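Local coordinates for protein nigerythrin (Desulfovibrio vulgaris subsp. vulgaris, PDB 1YV1) that reduces peroxide at the expense of NADH in vitro, using a ferritin-like diiron centre and a rubredoxin-like iron centre in each subunit of a homodimer, at residues A[175-180]-A[190-195]; A[170-175]-A[184-189]; A[55-60]-A[102-107]; A[46-51]-A[68-73]. All blocks are in the same frame, centred on the assembly; numbering follows the deposited sequence.

Interaction 1: A[175-180]-A[190-195]; sequences PICGYI and PICFRP. With FE2 (Fe (II) ion), chain E.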
loop_
_atom_site.group_PDB
_atom_site.type_symbol
_atom_site.label_atom_id
_atom_site.label_comp_id
_atom_site.label_asym_id
_atom_site.label_seq_id
_atom_site.Cartn_x
_atom_site.Cartn_y
_atom_site.Cartn_z
ATOM N N PRO A 175 6.472 -21.065 -4.875
ATOM C CA PRO A 175 7.270 -21.260 -6.091
ATOM C C PRO A 175 6.501 -21.150 -7.402
ATOM O O PRO A 175 7.100 -20.991 -8.466
ATOM C CB PRO A 175 7.848 -22.657 -5.896
ATOM C CG PRO A 175 6.737 -23.360 -5.167
ATOM C CD PRO A 175 6.327 -22.330 -4.132
ATOM N N ILE A 176 5.180 -21.226 -7.315
ATOM C CA ILE A 176 4.340 -21.177 -8.502
ATOM C C ILE A 176 3.866 -19.789 -8.932
ATOM O O ILE A 176 3.876 -19.475 -10.125
ATOM C CB ILE A 176 3.104 -22.098 -8.318
ATOM C CG1 ILE A 176 3.564 -23.535 -8.049
ATOM C CG2 ILE A 176 2.223 -22.056 -9.550
ATOM C CD1 ILE A 176 4.440 -24.113 -9.140
ATOM N N CYS A 177 3.479 -18.946 -7.976
ATOM C CA CYS A 177 2.963 -17.627 -8.329
ATOM C C CYS A 177 3.660 -16.431 -7.693
ATOM O O CYS A 177 3.387 -15.292 -8.059
ATOM C CB CYS A 177 1.473 -17.560 -7.997
ATOM S SG CYS A 177 1.136 -17.582 -6.226
ATOM N N GLY A 178 4.542 -16.674 -6.735
ATOM C CA GLY A 178 5.232 -15.560 -6.107
ATOM C C GLY A 178 4.529 -14.978 -4.893
ATOM O O GLY A 178 4.917 -13.925 -4.388
ATOM N N TYR A 179 3.481 -15.644 -4.429
ATOM C CA TYR A 179 2.774 -15.187 -3.244
ATOM C C TYR A 179 3.753 -15.256 -2.076
ATOM O O TYR A 179 4.597 -16.147 -2.028
ATOM C CB TYR A 179 1.580 -16.102 -2.960
ATOM C CG TYR A 179 0.968 -15.916 -1.590
ATOM C CD1 TYR A 179 0.172 -14.808 -1.302
ATOM C CD2 TYR A 179 1.187 -16.851 -0.575
ATOM C CE1 TYR A 179 -0.396 -14.636 -0.039
ATOM C CE2 TYR A 179 0.627 -16.690 0.692
ATOM C CZ TYR A 179 -0.166 -15.581 0.950
ATOM O OH TYR A 179 -0.743 -15.415 2.189
ATOM N N ILE A 180 3.641 -14.315 -1.143
ATOM C CA ILE A 180 4.507 -14.298 0.029
ATOM C C ILE A 180 3.665 -14.208 1.286
ATOM O O ILE A 180 2.755 -13.382 1.377
ATOM C CB ILE A 180 5.482 -13.097 0.012
ATOM C CG1 ILE A 180 6.464 -13.250 -1.151
ATOM C CG2 ILE A 180 6.239 -13.006 1.347
ATOM C CD1 ILE A 180 7.354 -12.045 -1.353
ATOM N N PRO A 190 -3.109 -18.711 -1.236
ATOM C CA PRO A 190 -4.462 -18.250 -1.561
ATOM C C PRO A 190 -4.643 -17.910 -3.037
ATOM O O PRO A 190 -5.768 -17.756 -3.512
ATOM C CB PRO A 190 -4.634 -17.034 -0.660
ATOM C CG PRO A 190 -3.250 -16.469 -0.622
ATOM C CD PRO A 190 -2.393 -17.707 -0.429
ATOM N N ILE A 191 -3.533 -17.795 -3.759
ATOM C CA ILE A 191 -3.588 -17.471 -5.177
ATOM C C ILE A 191 -3.671 -18.710 -6.067
ATOM O O ILE A 191 -4.471 -18.742 -7.001
ATOM C CB ILE A 191 -2.364 -16.617 -5.600
ATOM C CG1 ILE A 191 -2.445 -15.241 -4.930
ATOM C CG2 ILE A 191 -2.316 -16.474 -7.123
ATOM C CD1 ILE A 191 -1.252 -14.350 -5.195
ATOM N N CYS A 192 -2.862 -19.729 -5.778
ATOM C CA CYS A 192 -2.865 -20.941 -6.599
ATOM C C CYS A 192 -3.104 -22.243 -5.833
ATOM O O CYS A 192 -3.079 -23.326 -6.427
ATOM C CB CYS A 192 -1.551 -21.051 -7.378
ATOM S SG CYS A 192 -0.108 -21.425 -6.353
ATOM N N PHE A 193 -3.326 -22.136 -4.526
ATOM C CA PHE A 193 -3.594 -23.289 -3.661
ATOM C C PHE A 193 -2.415 -24.225 -3.401
ATOM O O PHE A 193 -2.587 -25.319 -2.857
ATOM C CB PHE A 193 -4.780 -24.095 -4.211
ATOM C CG PHE A 193 -6.119 -23.437 -3.994
ATOM C CD1 PHE A 193 -6.208 -22.131 -3.516
ATOM C CD2 PHE A 193 -7.294 -24.126 -4.272
ATOM C CE1 PHE A 193 -7.446 -21.524 -3.319
ATOM C CE2 PHE A 193 -8.538 -23.528 -4.079
ATOM C CZ PHE A 193 -8.615 -22.226 -3.602
ATOM N N ARG A 194 -1.220 -23.793 -3.779
ATOM C CA ARG A 194 -0.022 -24.591 -3.562
ATOM C C ARG A 194 0.142 -24.854 -2.063
ATOM O O ARG A 194 0.125 -23.926 -1.260
ATOM C CB ARG A 194 1.203 -23.834 -4.080
ATOM C CG ARG A 194 2.490 -24.641 -4.110
ATOM C CD ARG A 194 2.432 -25.696 -5.191
ATOM N NE ARG A 194 3.750 -26.249 -5.492
ATOM C CZ ARG A 194 4.000 -27.025 -6.540
ATOM N NH1 ARG A 194 3.019 -27.338 -7.378
ATOM N NH2 ARG A 194 5.227 -27.484 -6.757
ATOM N N PRO A 195 0.281 -26.129 -1.664
ATOM C CA PRO A 195 0.448 -26.446 -0.243
ATOM C C PRO A 195 1.714 -25.806 0.330
ATOM O O PRO A 195 2.714 -25.644 -0.370
ATOM C CB PRO A 195 0.515 -27.970 -0.240
ATOM C CG PRO A 195 -0.393 -28.332 -1.375
ATOM C CD PRO A 195 0.027 -27.351 -2.447
HETATM FE FE FE2 E . 0.910 -19.669 -5.299
#

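Interaction 2: A[170-175]-A[184-189]; sequences KFHLCP and EDFEKC. With FE2 (Fe (II) ion), chain E.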
loop_
_atom_site.group_PDB
_atom_site.type_symbol
_atom_site.label_atom_id
_atom_site.label_comp_id
_atom_site.label_asym_id
_atom_site.label_seq_id
_atom_site.Cartn_x
_atom_site.Cartn_y
_atom_site.Cartn_z
ATOM N N LYS A 170 9.469 -15.694 9.377
ATOM C CA LYS A 170 10.126 -15.946 8.108
ATOM C C LYS A 170 9.108 -15.593 7.033
ATOM O O LYS A 170 7.905 -15.544 7.299
ATOM C CB LYS A 170 10.521 -17.419 7.984
ATOM C CG LYS A 170 11.667 -17.828 8.894
ATOM C CD LYS A 170 12.056 -19.281 8.678
ATOM C CE LYS A 170 13.380 -19.603 9.361
ATOM N NZ LYS A 170 14.506 -18.809 8.784
ATOM N N PHE A 171 9.590 -15.317 5.829
ATOM C CA PHE A 171 8.698 -15.010 4.722
ATOM C C PHE A 171 8.682 -16.235 3.820
ATOM O O PHE A 171 9.722 -16.660 3.317
ATOM C CB PHE A 171 9.187 -13.783 3.953
ATOM C CG PHE A 171 9.155 -12.520 4.760
ATOM C CD1 PHE A 171 10.314 -12.014 5.335
ATOM C CD2 PHE A 171 7.952 -11.856 4.978
ATOM C CE1 PHE A 171 10.279 -10.864 6.118
ATOM C CE2 PHE A 171 7.904 -10.705 5.762
ATOM C CZ PHE A 171 9.070 -10.209 6.333
ATOM N N HIS A 172 7.498 -16.807 3.638
ATOM C CA HIS A 172 7.339 -17.999 2.817
ATOM C C HIS A 172 6.894 -17.634 1.409
ATOM O O HIS A 172 5.867 -16.987 1.217
ATOM C CB HIS A 172 6.336 -18.935 3.485
ATOM C CG HIS A 172 6.783 -19.417 4.830
ATOM N ND1 HIS A 172 7.783 -20.353 4.988
ATOM C CD2 HIS A 172 6.406 -19.056 6.080
ATOM C CE1 HIS A 172 8.002 -20.547 6.277
ATOM N NE2 HIS A 172 7.180 -19.772 6.960
ATOM N N LEU A 173 7.686 -18.059 0.431
ATOM C CA LEU A 173 7.429 -17.765 -0.971
ATOM C C LEU A 173 6.867 -18.950 -1.743
ATOM O O LEU A 173 7.437 -20.039 -1.711
ATOM C CB LEU A 173 8.732 -17.317 -1.638
ATOM C CG LEU A 173 8.703 -17.056 -3.145
ATOM C CD1 LEU A 173 7.895 -15.800 -3.426
ATOM C CD2 LEU A 173 10.123 -16.893 -3.662
ATOM N N CYS A 174 5.754 -18.731 -2.443
ATOM C CA CYS A 174 5.146 -19.782 -3.252
ATOM C C CYS A 174 5.951 -19.872 -4.547
ATOM O O CYS A 174 6.100 -18.881 -5.255
ATOM C CB CYS A 174 3.693 -19.443 -3.583
ATOM S SG CYS A 174 2.950 -20.630 -4.724
ATOM N N PRO A 175 6.472 -21.065 -4.875
ATOM C CA PRO A 175 7.270 -21.260 -6.091
ATOM C C PRO A 175 6.501 -21.150 -7.402
ATOM O O PRO A 175 7.100 -20.991 -8.466
ATOM C CB PRO A 175 7.848 -22.657 -5.896
ATOM C CG PRO A 175 6.737 -23.360 -5.167
ATOM C CD PRO A 175 6.327 -22.330 -4.132
ATOM N N GLU A 184 4.013 -18.444 10.096
ATOM C CA GLU A 184 3.630 -19.834 9.868
ATOM C C GLU A 184 2.135 -20.100 9.770
ATOM O O GLU A 184 1.722 -21.180 9.343
ATOM C CB GLU A 184 4.187 -20.703 10.996
ATOM C CG GLU A 184 5.674 -20.570 11.199
ATOM C CD GLU A 184 6.446 -20.915 9.950
ATOM O OE1 GLU A 184 6.228 -22.019 9.405
ATOM O OE2 GLU A 184 7.269 -20.081 9.513
ATOM N N ASP A 185 1.326 -19.124 10.161
ATOM C CA ASP A 185 -0.124 -19.287 10.168
ATOM C C ASP A 185 -0.843 -19.395 8.823
ATOM O O ASP A 185 -1.646 -18.530 8.473
ATOM C CB ASP A 185 -0.754 -18.165 11.000
ATOM C CG ASP A 185 -2.229 -18.391 11.255
ATOM O OD1 ASP A 185 -2.591 -19.512 11.675
ATOM O OD2 ASP A 185 -3.026 -17.452 11.043
ATOM N N PHE A 186 -0.567 -20.465 8.082
ATOM C CA PHE A 186 -1.221 -20.698 6.796
ATOM C C PHE A 186 -1.015 -22.147 6.356
ATOM O O PHE A 186 -0.072 -22.808 6.796
ATOM C CB PHE A 186 -0.695 -19.718 5.731
ATOM C CG PHE A 186 0.649 -20.078 5.163
ATOM C CD1 PHE A 186 0.750 -20.633 3.891
ATOM C CD2 PHE A 186 1.814 -19.842 5.885
ATOM C CE1 PHE A 186 1.994 -20.945 3.344
ATOM C CE2 PHE A 186 3.062 -20.151 5.348
ATOM C CZ PHE A 186 3.152 -20.703 4.075
ATOM N N GLU A 187 -1.904 -22.637 5.496
ATOM C CA GLU A 187 -1.826 -24.014 5.015
ATOM C C GLU A 187 -1.502 -24.099 3.530
ATOM O O GLU A 187 -0.839 -25.037 3.085
ATOM C CB GLU A 187 -3.141 -24.743 5.298
ATOM N N LYS A 188 -1.974 -23.125 2.760
ATOM C CA LYS A 188 -1.718 -23.129 1.328
ATOM C C LYS A 188 -1.756 -21.727 0.736
ATOM O O LYS A 188 -2.185 -20.772 1.383
ATOM C CB LYS A 188 -2.744 -24.010 0.610
ATOM C CG LYS A 188 -4.169 -23.485 0.671
ATOM C CD LYS A 188 -5.119 -24.397 -0.094
ATOM C CE LYS A 188 -6.550 -23.882 -0.039
ATOM N NZ LYS A 188 -7.506 -24.795 -0.734
ATOM N N CYS A 189 -1.293 -21.618 -0.503
ATOM C CA CYS A 189 -1.273 -20.349 -1.216
ATOM C C CYS A 189 -2.701 -19.941 -1.590
ATOM O O CYS A 189 -3.442 -20.720 -2.187
ATOM C CB CYS A 189 -0.428 -20.488 -2.479
ATOM S SG CYS A 189 -0.357 -18.992 -3.468
HETATM FE FE FE2 E . 0.910 -19.669 -5.299
HETATM O O HOH W 1 7.897 -17.824 10.534
#

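Interaction 3: A[55-60]-A[102-107]; sequences REQGYE and YSCDLN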
loop_
_atom_site.group_PDB
_atom_site.type_symbol
_atom_site.label_atom_id
_atom_site.label_comp_id
_atom_site.label_asym_id
_atom_site.label_seq_id
_atom_site.Cartn_x
_atom_site.Cartn_y
_atom_site.Cartn_z
ATOM N N ARG A 55 20.368 -4.434 4.657
ATOM C CA ARG A 55 21.325 -5.092 5.539
ATOM C C ARG A 55 22.355 -4.102 6.071
ATOM O O ARG A 55 22.695 -4.129 7.253
ATOM C CB ARG A 55 22.014 -6.250 4.809
ATOM C CG ARG A 55 21.084 -7.432 4.585
ATOM C CD ARG A 55 21.735 -8.574 3.822
ATOM N NE ARG A 55 20.783 -9.659 3.595
ATOM C CZ ARG A 55 20.280 -10.427 4.557
ATOM N NH1 ARG A 55 20.643 -10.237 5.818
ATOM N NH2 ARG A 55 19.401 -11.375 4.264
ATOM N N GLU A 56 22.836 -3.216 5.205
ATOM C CA GLU A 56 23.823 -2.219 5.610
ATOM C C GLU A 56 23.182 -1.239 6.586
ATOM O O GLU A 56 23.851 -0.675 7.454
ATOM C CB GLU A 56 24.337 -1.461 4.386
ATOM C CG GLU A 56 24.733 -2.368 3.234
ATOM C CD GLU A 56 25.141 -1.605 1.986
ATOM O OE1 GLU A 56 24.449 -0.627 1.619
ATOM O OE2 GLU A 56 26.150 -1.998 1.363
ATOM N N GLN A 57 21.874 -1.055 6.440
ATOM C CA GLN A 57 21.119 -0.141 7.286
ATOM C C GLN A 57 20.670 -0.789 8.597
ATOM O O GLN A 57 20.122 -0.118 9.472
ATOM C CB GLN A 57 19.922 0.397 6.495
ATOM C CG GLN A 57 20.359 1.106 5.217
ATOM C CD GLN A 57 19.234 1.335 4.226
ATOM O OE1 GLN A 57 18.301 0.536 4.128
ATOM N NE2 GLN A 57 19.333 2.418 3.462
ATOM N N GLY A 58 20.902 -2.093 8.725
ATOM C CA GLY A 58 20.546 -2.787 9.953
ATOM C C GLY A 58 19.157 -3.390 10.068
ATOM O O GLY A 58 18.728 -3.744 11.167
ATOM N N TYR A 59 18.448 -3.513 8.952
ATOM C CA TYR A 59 17.112 -4.103 8.975
ATOM C C TYR A 59 17.183 -5.485 8.334
ATOM O O TYR A 59 16.869 -5.639 7.154
ATOM C CB TYR A 59 16.125 -3.236 8.191
ATOM C CG TYR A 59 15.989 -1.811 8.683
ATOM C CD1 TYR A 59 16.733 -0.777 8.112
ATOM C CD2 TYR A 59 15.082 -1.488 9.690
ATOM C CE1 TYR A 59 16.567 0.547 8.527
ATOM C CE2 TYR A 59 14.911 -0.170 10.113
ATOM C CZ TYR A 59 15.652 0.840 9.526
ATOM O OH TYR A 59 15.459 2.146 9.926
ATOM N N GLU A 60 17.581 -6.490 9.108
ATOM C CA GLU A 60 17.718 -7.841 8.571
ATOM C C GLU A 60 16.416 -8.470 8.091
ATOM O O GLU A 60 16.395 -9.115 7.043
ATOM C CB GLU A 60 18.408 -8.763 9.592
ATOM C CG GLU A 60 17.536 -9.311 10.732
ATOM C CD GLU A 60 16.730 -10.554 10.350
ATOM O OE1 GLU A 60 17.242 -11.398 9.580
ATOM O OE2 GLU A 60 15.585 -10.699 10.836
ATOM N N TYR A 102 17.806 4.204 -1.463
ATOM C CA TYR A 102 17.725 5.279 -0.484
ATOM C C TYR A 102 17.522 4.673 0.897
ATOM O O TYR A 102 17.851 3.511 1.108
ATOM C CB TYR A 102 16.576 6.219 -0.848
ATOM C CG TYR A 102 16.760 6.857 -2.208
ATOM C CD1 TYR A 102 16.340 6.211 -3.373
ATOM C CD2 TYR A 102 17.404 8.089 -2.333
ATOM C CE1 TYR A 102 16.560 6.780 -4.633
ATOM C CE2 TYR A 102 17.632 8.661 -3.582
ATOM C CZ TYR A 102 17.209 8.005 -4.727
ATOM O OH TYR A 102 17.445 8.572 -5.958
ATOM N N SER A 103 16.996 5.441 1.847
ATOM C CA SER A 103 16.786 4.881 3.177
ATOM C C SER A 103 15.774 3.743 3.093
ATOM O O SER A 103 14.932 3.715 2.195
ATOM C CB SER A 103 16.318 5.957 4.165
ATOM O OG SER A 103 15.162 6.634 3.711
ATOM N N CYS A 104 15.864 2.804 4.027
ATOM C CA CYS A 104 14.983 1.641 4.031
ATOM C C CYS A 104 13.497 1.971 3.935
ATOM O O CYS A 104 12.775 1.367 3.136
ATOM C CB CYS A 104 15.238 0.796 5.280
ATOM S SG CYS A 104 14.420 -0.815 5.247
ATOM N N ASP A 105 13.034 2.921 4.740
ATOM C CA ASP A 105 11.620 3.273 4.707
ATOM C C ASP A 105 11.184 3.738 3.320
ATOM O O ASP A 105 10.143 3.315 2.812
ATOM C CB ASP A 105 11.288 4.328 5.784
ATOM C CG ASP A 105 12.018 5.649 5.587
ATOM O OD1 ASP A 105 13.223 5.631 5.266
ATOM O OD2 ASP A 105 11.380 6.711 5.784
ATOM N N LEU A 106 11.987 4.591 2.695
ATOM C CA LEU A 106 11.666 5.088 1.363
ATOM C C LEU A 106 11.695 3.973 0.320
ATOM O O LEU A 106 10.909 3.986 -0.632
ATOM C CB LEU A 106 12.634 6.205 0.971
ATOM C CG LEU A 106 12.529 7.457 1.846
ATOM C CD1 LEU A 106 13.566 8.473 1.392
ATOM C CD2 LEU A 106 11.122 8.046 1.756
ATOM N N ASN A 107 12.602 3.015 0.493
ATOM C CA ASN A 107 12.691 1.900 -0.442
ATOM C C ASN A 107 11.423 1.045 -0.355
ATOM O O ASN A 107 10.938 0.544 -1.367
ATOM C CB ASN A 107 13.929 1.042 -0.156
ATOM C CG ASN A 107 15.229 1.777 -0.437
ATOM O OD1 ASN A 107 15.264 2.735 -1.214
ATOM N ND2 ASN A 107 16.311 1.315 0.178
HETATM O O HOH W 2 16.567 -0.778 2.091
HETATM O O HOH W 3 14.771 3.834 7.451
#

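Interaction 4: A[46-51]-A[68-73]; sequences KYTAFA and ATAAAE. With FE2 (Fe (II) ion), chain C; FE2 (Fe (II) ion), chain D.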
loop_
_atom_site.group_PDB
_atom_site.type_symbol
_atom_site.label_atom_id
_atom_site.label_comp_id
_atom_site.label_asym_id
_atom_site.label_seq_id
_atom_site.Cartn_x
_atom_site.Cartn_y
_atom_site.Cartn_z
ATOM N N LYS A 46 15.931 -3.879 -8.522
ATOM C CA LYS A 46 15.554 -2.889 -7.524
ATOM C C LYS A 46 15.524 -3.507 -6.127
ATOM O O LYS A 46 16.165 -3.011 -5.199
ATOM C CB LYS A 46 14.179 -2.331 -7.885
ATOM C CG LYS A 46 13.602 -1.313 -6.927
ATOM C CD LYS A 46 12.247 -0.864 -7.453
ATOM C CE LYS A 46 11.562 0.133 -6.541
ATOM N NZ LYS A 46 10.275 0.577 -7.145
ATOM N N TYR A 47 14.789 -4.602 -5.986
ATOM C CA TYR A 47 14.663 -5.267 -4.697
ATOM C C TYR A 47 15.975 -5.867 -4.216
ATOM O O TYR A 47 16.236 -5.913 -3.014
ATOM C CB TYR A 47 13.560 -6.326 -4.779
ATOM C CG TYR A 47 12.195 -5.722 -5.066
ATOM C CD1 TYR A 47 11.147 -6.504 -5.545
ATOM C CD2 TYR A 47 11.955 -4.361 -4.854
ATOM C CE1 TYR A 47 9.892 -5.944 -5.809
ATOM C CE2 TYR A 47 10.709 -3.796 -5.113
ATOM C CZ TYR A 47 9.686 -4.591 -5.589
ATOM O OH TYR A 47 8.458 -4.026 -5.846
ATOM N N THR A 48 16.802 -6.323 -5.149
ATOM C CA THR A 48 18.092 -6.883 -4.779
ATOM C C THR A 48 18.934 -5.761 -4.180
ATOM O O THR A 48 19.619 -5.956 -3.174
ATOM C CB THR A 48 18.800 -7.489 -6.007
ATOM O OG1 THR A 48 18.080 -8.654 -6.426
ATOM C CG2 THR A 48 20.240 -7.876 -5.673
ATOM N N ALA A 49 18.861 -4.583 -4.791
ATOM C CA ALA A 49 19.605 -3.424 -4.304
ATOM C C ALA A 49 19.046 -2.964 -2.960
ATOM O O ALA A 49 19.799 -2.576 -2.067
ATOM C CB ALA A 49 19.531 -2.287 -5.320
ATOM N N PHE A 50 17.723 -3.012 -2.814
ATOM C CA PHE A 50 17.090 -2.595 -1.567
ATOM C C PHE A 50 17.448 -3.538 -0.421
ATOM O O PHE A 50 17.573 -3.111 0.731
ATOM C CB PHE A 50 15.567 -2.532 -1.731
ATOM C CG PHE A 50 15.085 -1.384 -2.584
ATOM C CD1 PHE A 50 13.724 -1.206 -2.812
ATOM C CD2 PHE A 50 15.978 -0.472 -3.147
ATOM C CE1 PHE A 50 13.258 -0.142 -3.581
ATOM C CE2 PHE A 50 15.519 0.596 -3.919
ATOM C CZ PHE A 50 14.155 0.759 -4.135
ATOM N N ALA A 51 17.610 -4.821 -0.736
ATOM C CA ALA A 51 17.972 -5.806 0.276
ATOM C C ALA A 51 19.394 -5.524 0.751
ATOM O O ALA A 51 19.670 -5.549 1.949
ATOM C CB ALA A 51 17.876 -7.215 -0.301
ATOM N N ALA A 68 12.967 -12.027 -0.693
ATOM C CA ALA A 68 11.870 -12.928 -1.028
ATOM C C ALA A 68 11.058 -12.355 -2.186
ATOM O O ALA A 68 10.636 -13.087 -3.081
ATOM C CB ALA A 68 10.967 -13.143 0.185
ATOM N N THR A 69 10.843 -11.045 -2.173
ATOM C CA THR A 69 10.072 -10.419 -3.236
ATOM C C THR A 69 10.869 -10.424 -4.536
ATOM O O THR A 69 10.301 -10.580 -5.612
ATOM C CB THR A 69 9.664 -8.986 -2.854
ATOM O OG1 THR A 69 9.086 -9.002 -1.542
ATOM C CG2 THR A 69 8.624 -8.444 -3.836
ATOM N N ALA A 70 12.187 -10.268 -4.441
ATOM C CA ALA A 70 13.016 -10.300 -5.640
ATOM C C ALA A 70 12.863 -11.684 -6.264
ATOM O O ALA A 70 12.730 -11.822 -7.481
ATOM C CB ALA A 70 14.477 -10.041 -5.286
ATOM N N ALA A 71 12.878 -12.711 -5.418
ATOM C CA ALA A 71 12.730 -14.082 -5.890
ATOM C C ALA A 71 11.356 -14.259 -6.534
ATOM O O ALA A 71 11.204 -14.985 -7.520
ATOM C CB ALA A 71 12.905 -15.054 -4.731
ATOM N N ALA A 72 10.357 -13.577 -5.981
ATOM C CA ALA A 72 9.004 -13.661 -6.516
ATOM C C ALA A 72 8.966 -13.102 -7.935
ATOM O O ALA A 72 8.312 -13.664 -8.815
ATOM C CB ALA A 72 8.032 -12.893 -5.622
ATOM N N GLU A 73 9.673 -12.001 -8.165
ATOM C CA GLU A 73 9.681 -11.405 -9.493
ATOM C C GLU A 73 10.403 -12.324 -10.481
ATOM O O GLU A 73 10.080 -12.336 -11.681
ATOM C CB GLU A 73 10.334 -10.018 -9.455
ATOM C CG GLU A 73 9.871 -9.122 -8.293
ATOM C CD GLU A 73 8.354 -9.019 -8.134
ATOM O OE1 GLU A 73 7.623 -9.684 -8.907
ATOM O OE2 GLU A 73 7.897 -8.264 -7.251
HETATM FE FE FE2 C . 6.270 -9.415 -10.483
HETATM FE FE FE2 D . 5.976 -7.662 -7.015
HETATM O O HOH W 4 6.889 -7.148 -10.714
HETATM O O HOH W 5 6.704 -6.106 -8.488
#

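Interaction 1: A[175-180]-A[190-195]
Cys177 SG and Cys192 SG meet across this contact at the same ferrous ion, each binding it at 2.3 Å. The two thiolates stand 4.0 Å apart, SG to SG, and Cys174 and Cys189 complete the four-sulfur site. Each sulfur also receives a weak bond from the backbone N-H two residues on: Tyr179 N lies 3.5 Å from Cys177 SG, and Arg194 N makes the matching approach to Cys192 SG. In both cysteines SG sits between the backbone N and the carbonyl carbon (chi1 69° and 70°), and the backbone angles of the two Pro-Ile-Cys turns match closely too. Such N-H groups would be expected to stabilise the negative charge on sulfur.

Apolar groups close around the metal. Ile191 lays CB and CG2 against Cys177 SG, while Ile176 CB comes to 3.8 Å from Cys192 SG from the other turn. Farther out, Ile176 CG1 lies over one face of the Arg194 guanidinium, 3.7 Å from NE, and the two side chains cross at about a right angle; Arg194 NE is hydrogen-bonded to Thr198. At the other end Pro190 CD sits over the face of the Tyr179 ring, 3.4 Å from its centroid, in a CH-pi contact, and the Tyr179 hydroxyl bonds to His181.

These two knuckles link the three short strands of the rubredoxin-like domain. Ile191 packs on Leu147 of helix 136-161. Cys177 O accepts from His76 NE2, on helix 60-87, and Gly178 O from His152 NE2, on helix 136-161; both histidines are diiron ligands.

Interaction 2: A[170-175]-A[184-189]
Cys174 SG and Cys189 SG, 3.9 Å apart, each hold the ferrous ion at 2.3 Å, so that one ligand from each segment reaches the metal. In both, SG lies opposite the backbone N across the CA-CB bond (chi1 near 180°), which carries the two sulfurs inward from facing backbones. Cys177 and Cys192 supply the other two ligands.

Beyond the metal, the contact passes to His172. His172 CB lies 3.7 Å from Phe186 CZ, and CD2 approaches the edge of the phenyl ring at CE2. The two rings meet obliquely, their planes 45° apart. The Phe186 ring also meets the rings of His181 and Phe199.

At the far side of the imidazole, His172 NE2 donates to Glu184 OE2 over 2.6 Å, a fairly straight bond (162°). The acceptor lies in the ring plane, yet the donor meets the carboxylate from above its plane. A bend at chi2 of Glu184 brings the carboxylate back to the histidine. OE2 also accepts a hydrogen bond from a water, which in turn accepts one from Lys170 N, while OE1 forms a salt bridge with Lys196. Both carboxylate oxygens are thus engaged, which should limit rotation of the group. One cysteine from each of two knuckles on a shared iron, with aromatic side chains packed close by, is the build of a rubredoxin-like domain.

Interaction 3: A[55-60]-A[102-107]
Gln57 and Cys104 are the closest points of the two backbones, 7.2 Å apart at CA, where a Schellman motif with Gly58 at positive phi ends one helix and Ser103 takes the N-cap position of another. The extended side chain of Gln57 reaches across to 102-107. Its NE2 donates to Tyr102 O at 3.0 Å; the carbonyl lies close to the amide plane, but the donor is tilted 34° from the carbonyl plane. A water donates to Gln57 OE1 and accepts from Asn107 ND2, giving the amide a second link across the contact. Asn107 OD1 receives Tyr102 N at 2.9 Å, on a lone pair in the carbonyl plane, and ties down the residue that Gln57 grips.

Cys104 packs against both Gln57 and Tyr59. Its CB lies 3.5 Å from Tyr59 CE1, and with chi1 at -170° its SG is placed over the ring face, 4.1 Å from the centroid, as a sulfur-aromatic contact. The Tyr59 hydroxyl bonds to Thr14 and Asp105 to Asn17, both of the second subunit. The turn from helix 29-56 into helix 60-87 packs on the N-terminal start of helix 104-132, at one end of the ferritin-like four-helix bundle and beside the second subunit.

Interaction 4: A[46-51]-A[68-73]
Tyr47 carries this contact from its first side-chain atom to the ring edge. CB touches the methyl of Ala70, CB to CB 3.9 Å, where the CA atoms of the two residues are 5.4 Å apart. With CG opposite the carbonyl carbon (chi1 -63°), the ring extends along 68-73 to the edge of the diiron site. CD1 then meets Thr69 CG2 at 3.6 Å, and the same methyl lies 3.4 Å from CE1; it reaches the ring obliquely, while Thr69 OG1 is turned back to bond Leu65 O in its own helix. CE1 also has Glu73 OE2 at 3.4 Å, near the ring plane and at its edge, an approach that suits the slightly positive ring hydrogens. At the tip, Tyr47 OH is hydrogen-bonded to Glu115.

Glu73 bridges the two ferrous ions. Its OE1 binds one at 2.1 Å and OE2 the other at 2.0 Å, and a bend at chi2 turns the carboxylate to both. A water joins each iron; Glu40, His76 and Glu149 also bind the ion held by OE1, and Glu115, Glu149 and His152 the one held by OE2. Tyr47 thus belongs to the second shell. The helical segments 46-51 and 68-73 run nearly antiparallel (166°), their axes 8.6 Å apart, and the small side chain of Ala70 probably helps the backbones come close here. This is the packing of a ferritin-like diiron bundle, its carboxylate-bridged site between the helices.

How the interactions relate
Interactions 4 and 3 belong to the ferritin-like bundle and interactions 2 and 1 to the rubredoxin-like domain that follows it in the chain. Interactions 1 and 2 have centres 8 Å apart, share Pro175 and one iron, and alternate along the chain, so each supplies two of the four cysteines of one site. Interactions 3 and 4, with centres about 13 Å apart, both use helix 29-56; the former lies near the bundle end, the latter beside the diiron site. The domains meet where Leu173 and Ile180 pack on 68-73, with centres of interactions 1 and 4 about 17 Å apart. This brings the two kinds of iron site close, consistent with electron transfer between them.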